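Local coordinates for lyase/mutase (Burkholderia cenocepacia, PDB 4LSB), which is a putative lyase or mutase of the phosphoenolpyruvate phosphomutase family, built on a TIM-barrel fold and carrying a magnesium ion in this structure, at residues E20-R23 and A24-T27; A147-D150 and A151-L155. All blocks are in the same frame, centred on the assembly; numbering follows the deposited sequence.

Contact 1 of 2, residues E20-R23 and A24-T27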
ATOM      1  N   GLU B  20     -20.649   1.660 -19.634  1.00 20.94           N
ATOM      2  CA  GLU B  20     -21.884   0.918 -19.803  1.00 24.12           C
ATOM      3  C   GLU B  20     -21.966  -0.278 -18.891  1.00 21.49           C
ATOM      4  O   GLU B  20     -23.046  -0.562 -18.342  1.00 23.10           O
ATOM      5  CB  GLU B  20     -22.063   0.432 -21.251  1.00 28.11           C
ATOM      6  CG  GLU B  20     -23.378  -0.329 -21.449  1.00 31.64           C
ATOM      7  CD  GLU B  20     -24.651   0.434 -21.040  1.00 33.95           C
ATOM      8  OE1 GLU B  20     -24.753   1.672 -21.250  1.00 37.24           O
ATOM      9  OE2 GLU B  20     -25.573  -0.228 -20.488  1.00 39.64           O
ATOM     10  N   ALA B  21     -20.880  -1.010 -18.768  1.00 20.29           N
ATOM     11  CA  ALA B  21     -20.860  -2.133 -17.839  1.00 19.89           C
ATOM     12  C   ALA B  21     -21.186  -1.660 -16.397  1.00 19.56           C
ATOM     13  O   ALA B  21     -21.953  -2.292 -15.639  1.00 18.38           O
ATOM     14  CB  ALA B  21     -19.522  -2.842 -17.914  1.00 19.93           C
ATOM     15  N   PHE B  22     -20.626  -0.515 -16.022  1.00 19.56           N
ATOM     16  CA  PHE B  22     -20.817   0.017 -14.674  1.00 16.94           C
ATOM     17  C   PHE B  22     -22.268   0.415 -14.451  1.00 19.15           C
ATOM     18  O   PHE B  22     -22.845   0.081 -13.414  1.00 17.06           O
ATOM     19  CB  PHE B  22     -19.913   1.199 -14.424  1.00 16.25           C
ATOM     20  CG  PHE B  22     -19.892   1.631 -12.987  1.00 14.57           C
ATOM     21  CD1 PHE B  22     -19.581   0.725 -11.977  1.00 14.32           C
ATOM     22  CD2 PHE B  22     -20.168   2.915 -12.643  1.00 14.78           C
ATOM     23  CE1 PHE B  22     -19.537   1.137 -10.634  1.00 14.49           C
ATOM     24  CE2 PHE B  22     -20.118   3.331 -11.312  1.00 14.63           C
ATOM     25  CZ  PHE B  22     -19.808   2.435 -10.319  1.00 14.39           C
ATOM     26  N   ARG B  23     -22.862   1.137 -15.408  1.00 20.18           N
ATOM     27  CA  ARG B  23     -24.253   1.557 -15.275  1.00 23.39           C
ATOM     28  C   ARG B  23     -25.164   0.304 -15.140  1.00 23.89           C
ATOM     29  O   ARG B  23     -26.055   0.294 -14.306  1.00 23.23           O
ATOM     30  CB  ARG B  23     -24.694   2.429 -16.479  1.00 26.78           C
ATOM     31  CG  ARG B  23     -26.123   2.989 -16.382  1.00 31.51           C
ATOM     32  CD  ARG B  23     -26.764   3.248 -17.773  1.00 36.08           C
ATOM     33  NE  ARG B  23     -26.928   1.977 -18.500  1.00 44.07           N
ATOM     34  CZ  ARG B  23     -27.938   1.100 -18.344  1.00 47.04           C
ATOM     35  NH1 ARG B  23     -28.958   1.337 -17.513  1.00 46.89           N
ATOM     36  NH2 ARG B  23     -27.932  -0.034 -19.039  1.00 47.08           N
ATOM     37  N   ALA B  24     -24.889  -0.720 -15.958  1.00 22.65           N
ATOM     38  CA  ALA B  24     -25.632  -1.984 -15.966  1.00 24.30           C
ATOM     39  C   ALA B  24     -25.581  -2.751 -14.636  1.00 23.69           C
ATOM     40  O   ALA B  24     -26.556  -3.437 -14.295  1.00 23.66           O
ATOM     41  CB  ALA B  24     -25.153  -2.883 -17.094  1.00 24.98           C
ATOM     42  N   LEU B  25     -24.457  -2.669 -13.915  1.00 21.58           N
ATOM     43  CA  LEU B  25     -24.358  -3.280 -12.571  1.00 19.83           C
ATOM     44  C   LEU B  25     -25.440  -2.764 -11.701  1.00 17.66           C
ATOM     45  O   LEU B  25     -25.926  -3.513 -10.857  1.00 16.78           O
ATOM     46  CB  LEU B  25     -23.013  -3.006 -11.857  1.00 19.11           C
ATOM     47  CG  LEU B  25     -21.822  -3.623 -12.517  1.00 18.66           C
ATOM     48  CD1 LEU B  25     -20.487  -3.202 -11.965  1.00 17.82           C
ATOM     49  CD2 LEU B  25     -21.992  -5.147 -12.484  1.00 19.59           C
ATOM     50  N   HIS B  26     -25.861  -1.512 -11.914  1.00 18.40           N
ATOM     51  CA  HIS B  26     -26.843  -0.898 -11.029  1.00 17.96           C
ATOM     52  C   HIS B  26     -28.303  -1.260 -11.327  1.00 19.03           C
ATOM     53  O   HIS B  26     -29.173  -0.870 -10.558  1.00 21.54           O
ATOM     54  CB  HIS B  26     -26.727   0.628 -11.024  1.00 18.44           C
ATOM     55  CG  HIS B  26     -25.433   1.128 -10.471  1.00 16.72           C
ATOM     56  ND1 HIS B  26     -24.279   1.122 -11.207  1.00 16.61           N
ATOM     57  CD2 HIS B  26     -25.117   1.655  -9.267  1.00 16.35           C
ATOM     58  CE1 HIS B  26     -23.297   1.611 -10.484  1.00 16.64           C
ATOM     59  NE2 HIS B  26     -23.776   1.935  -9.297  1.00 16.55           N
ATOM     60  N   THR B  27     -28.548  -1.880 -12.461  1.00 20.90           N
ATOM     61  CA  THR B  27     -29.926  -2.143 -12.905  1.00 24.83           C
ATOM     62  C   THR B  27     -30.242  -3.627 -12.911  1.00 25.80           C
ATOM     63  O   THR B  27     -31.401  -4.005 -13.015  1.00 26.69           O
ATOM     64  CB  THR B  27     -30.199  -1.546 -14.282  1.00 25.75           C
ATOM     65  OG1 THR B  27     -29.326  -2.134 -15.242  1.00 26.76           O
ATOM     66  CG2 THR B  27     -30.002  -0.006 -14.246  1.00 27.75           C
TER
HETATM   67  O   HOH W   1     -30.875  -1.242 -17.720  1.00 39.55           O
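The imidazole of His26 stands upright on one face of the Phe22 ring, a T-shaped (edge-to-face) pair with the planes at 88° and His26 CE1 poised over the centre of the benzene ring, 3.6 Å from Phe22 CZ. Both residues belong to the last turn of helix 14-25 and the loop after it, the segment leading into strand 32-34 of a TIM barrel. At the imidazole edge, close to the ring plane, lies the Phe22 carbonyl: His26 ND1 donates to Phe22 O at 2.8 Å, a side-chain bond on an oxygen to which Leu25 N adds a weak one. His26 NE2 is hydrogen-bonded to Arg238 NH1, so both ring nitrogens have partners and rotation about chi2 is restrained; the His26 ring also meets Phe32 edge-to-face. Leu25 CD1 approaches the Phe22 ring obliquely, 4.0 Å from Phe22 CD1. The phenyl ring packs at the N-terminal end of the barrel strands, beside Ala53, Pro91, Thr160 and Ile34. The more exposed side is polar. There the Arg23 guanidinium takes Glu20 OE2 side-on, in its own plane: Arg23 NH2 forms a salt bridge to the syn lone pair of Glu20 OE2 at 2.8 Å, and Arg23 NE reaches the same oxygen at 3.3 Å. The arginine chain leaves with CG trans to the backbone nitrogen (chi1 -176°) and bends at chi3 (64°), which turns its head back along the helix to the glutamate one turn earlier. Backbone bonds from Ala24 N to Glu20 O and from Leu25 N to Ala21 O continue the alpha-helical pattern, whereas His26 N turns to Arg23 O. A water bridges the side chains of Arg23 and Thr27, accepting from Arg23 NH1 at 3.2 Å and lying 3.1 Å from Thr27 OG1.

Contact 2 of 2, residues A147-D150 and A151-L155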
ATOM      1  N   ALA B 147     -24.840  20.900 -11.171  1.00 20.43           N
ATOM      2  CA  ALA B 147     -23.681  21.225 -11.990  1.00 21.32           C
ATOM      3  C   ALA B 147     -22.885  19.962 -12.277  1.00 20.32           C
ATOM      4  O   ALA B 147     -22.337  19.804 -13.373  1.00 19.92           O
ATOM      5  CB  ALA B 147     -22.800  22.272 -11.275  1.00 22.22           C
ATOM      6  N   ALA B 148     -22.810  19.068 -11.291  1.00 20.61           N
ATOM      7  CA  ALA B 148     -22.095  17.800 -11.485  1.00 20.32           C
ATOM      8  C   ALA B 148     -22.840  16.949 -12.520  1.00 19.98           C
ATOM      9  O   ALA B 148     -22.222  16.342 -13.364  1.00 19.21           O
ATOM     10  CB  ALA B 148     -21.923  17.020 -10.185  1.00 19.77           C
ATOM     11  N   VAL B 149     -24.165  16.942 -12.445  1.00 20.92           N
ATOM     12  CA  VAL B 149     -24.980  16.192 -13.377  1.00 21.10           C
ATOM     13  C   VAL B 149     -24.826  16.722 -14.792  1.00 21.60           C
ATOM     14  O   VAL B 149     -24.722  15.958 -15.761  1.00 21.74           O
ATOM     15  CB  VAL B 149     -26.464  16.253 -12.916  1.00 22.09           C
ATOM     16  CG1 VAL B 149     -27.433  15.908 -14.067  1.00 22.89           C
ATOM     17  CG2 VAL B 149     -26.663  15.338 -11.718  1.00 22.38           C
ATOM     18  N   ASP B 150     -24.841  18.042 -14.946  1.00 23.44           N
ATOM     19  CA  ASP B 150     -24.686  18.623 -16.276  1.00 23.01           C
ATOM     20  C   ASP B 150     -23.345  18.269 -16.900  1.00 21.74           C
ATOM     21  O   ASP B 150     -23.277  17.965 -18.097  1.00 21.88           O
ATOM     22  CB  ASP B 150     -24.829  20.142 -16.267  1.00 25.20           C
ATOM     23  CG  ASP B 150     -26.236  20.595 -15.985  1.00 29.80           C
ATOM     24  OD1 ASP B 150     -27.201  19.822 -16.220  1.00 33.55           O
ATOM     25  OD2 ASP B 150     -26.368  21.740 -15.510  1.00 30.77           O
ATOM     26  N   ALA B 151     -22.274  18.309 -16.113  1.00 21.16           N
ATOM     27  CA  ALA B 151     -20.992  17.856 -16.599  1.00 19.71           C
ATOM     28  C   ALA B 151     -21.044  16.380 -16.980  1.00 19.29           C
ATOM     29  O   ALA B 151     -20.496  15.981 -17.991  1.00 19.01           O
ATOM     30  CB  ALA B 151     -19.927  18.060 -15.544  1.00 19.27           C
ATOM     31  N   ALA B 152     -21.612  15.565 -16.104  1.00 19.38           N
ATOM     32  CA  ALA B 152     -21.744  14.115 -16.356  1.00 20.16           C
ATOM     33  C   ALA B 152     -22.495  13.872 -17.644  1.00 21.47           C
ATOM     34  O   ALA B 152     -22.018  13.121 -18.495  1.00 20.99           O
ATOM     35  CB  ALA B 152     -22.436  13.421 -15.185  1.00 20.33           C
ATOM     36  N   ARG B 153     -23.610  14.573 -17.861  1.00 24.20           N
ATOM     37  CA  ARG B 153     -24.422  14.329 -19.088  1.00 25.73           C
ATOM     38  C   ARG B 153     -23.784  14.858 -20.386  1.00 26.27           C
ATOM     39  O   ARG B 153     -24.150  14.427 -21.480  1.00 23.72           O
ATOM     40  CB  ARG B 153     -25.862  14.892 -18.934  1.00 29.01           C
ATOM     41  CG  ARG B 153     -26.659  14.383 -17.728  1.00 31.61           C
ATOM     42  CD  ARG B 153     -26.734  12.835 -17.588  1.00 37.05           C
ATOM     43  NE  ARG B 153     -27.006  12.473 -16.183  1.00 41.79           N
ATOM     44  CZ  ARG B 153     -26.303  11.644 -15.401  1.00 42.95           C
ATOM     45  NH1 ARG B 153     -25.259  10.920 -15.826  1.00 40.15           N
ATOM     46  NH2 ARG B 153     -26.696  11.522 -14.151  1.00 46.15           N
ATOM     47  N   ALA B 154     -22.803  15.748 -20.265  1.00 25.28           N
ATOM     48  CA  ALA B 154     -22.069  16.226 -21.423  1.00 24.94           C
ATOM     49  C   ALA B 154     -20.992  15.274 -21.887  1.00 23.61           C
ATOM     50  O   ALA B 154     -20.385  15.511 -22.901  1.00 25.62           O
ATOM     51  CB  ALA B 154     -21.473  17.614 -21.155  1.00 24.85           C
ATOM     52  N   LEU B 155     -20.725  14.193 -21.144  1.00 21.27           N
ATOM     53  CA  LEU B 155     -19.693  13.273 -21.540  1.00 20.46           C
ATOM     54  C   LEU B 155     -20.271  12.332 -22.574  1.00 21.15           C
ATOM     55  O   LEU B 155     -21.492  12.135 -22.590  1.00 20.36           O
ATOM     56  CB  LEU B 155     -19.212  12.437 -20.332  1.00 19.18           C
ATOM     57  CG  LEU B 155     -18.532  13.222 -19.193  1.00 18.54           C
ATOM     58  CD1 LEU B 155     -18.356  12.340 -17.980  1.00 18.77           C
ATOM     59  CD2 LEU B 155     -17.207  13.840 -19.619  1.00 20.71           C
TER
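Arg153 N donates to Val149 O at 2.8 Å, nearly in line with the carbonyl, and the same oxygen lies over one face of the Arg153 guanidinium, with Arg153 CG 3.2 Å away. The arginine chain folds back at chi2 (-53°), and its aliphatic part crosses the valine: Val149 CG1 sits 4.0 Å from Arg153 CG and 4.1 Å from Arg153 NE. The charged head finds its partners beyond the helix, in a salt bridge from NH2 to Asp191 and bonds to the carbonyls of Gly189 and Phe159, so it ties the helix end to the start of strand 160-164 and to the loop before strand 192-194. Bonds from Ala151 N to Ala147 O and from Ala152 N to Ala148 O keep the alpha-helical spacing; the last of the series, Ala154 N to Asp150 O, is weak. The buried Ala148 rests on Val107 and Ile111 of helix 104-116 and on Leu161 of strand 160-164. Helix 138-153 connects strands 121-125 and 160-164 as the crossover of a beta-alpha-beta unit, the building block of the TIM barrel.

Overall arrangement
Contact 1 and contact 2 each lie at the C-terminal end of a helix: helix 14-25 leads into strand 32-34, and helix 138-153 leads into strand 160-164. Their centres are 18 Å apart and their nearest atoms about 8 Å, so they do not touch. Strand 160-164 and the residue just before it link them indirectly: Phe22 and His26 of contact 1 rest on Thr160, Val149 and Ala148 of contact 2 on Leu161, and Arg153 bonds the carbonyl of Phe159. The magnesium ion, bound at Ser58 and Glu97, sits past the C-terminal ends of the strands, whereas both contacts lie toward the N-terminal ends; neither supplies a metal ligand.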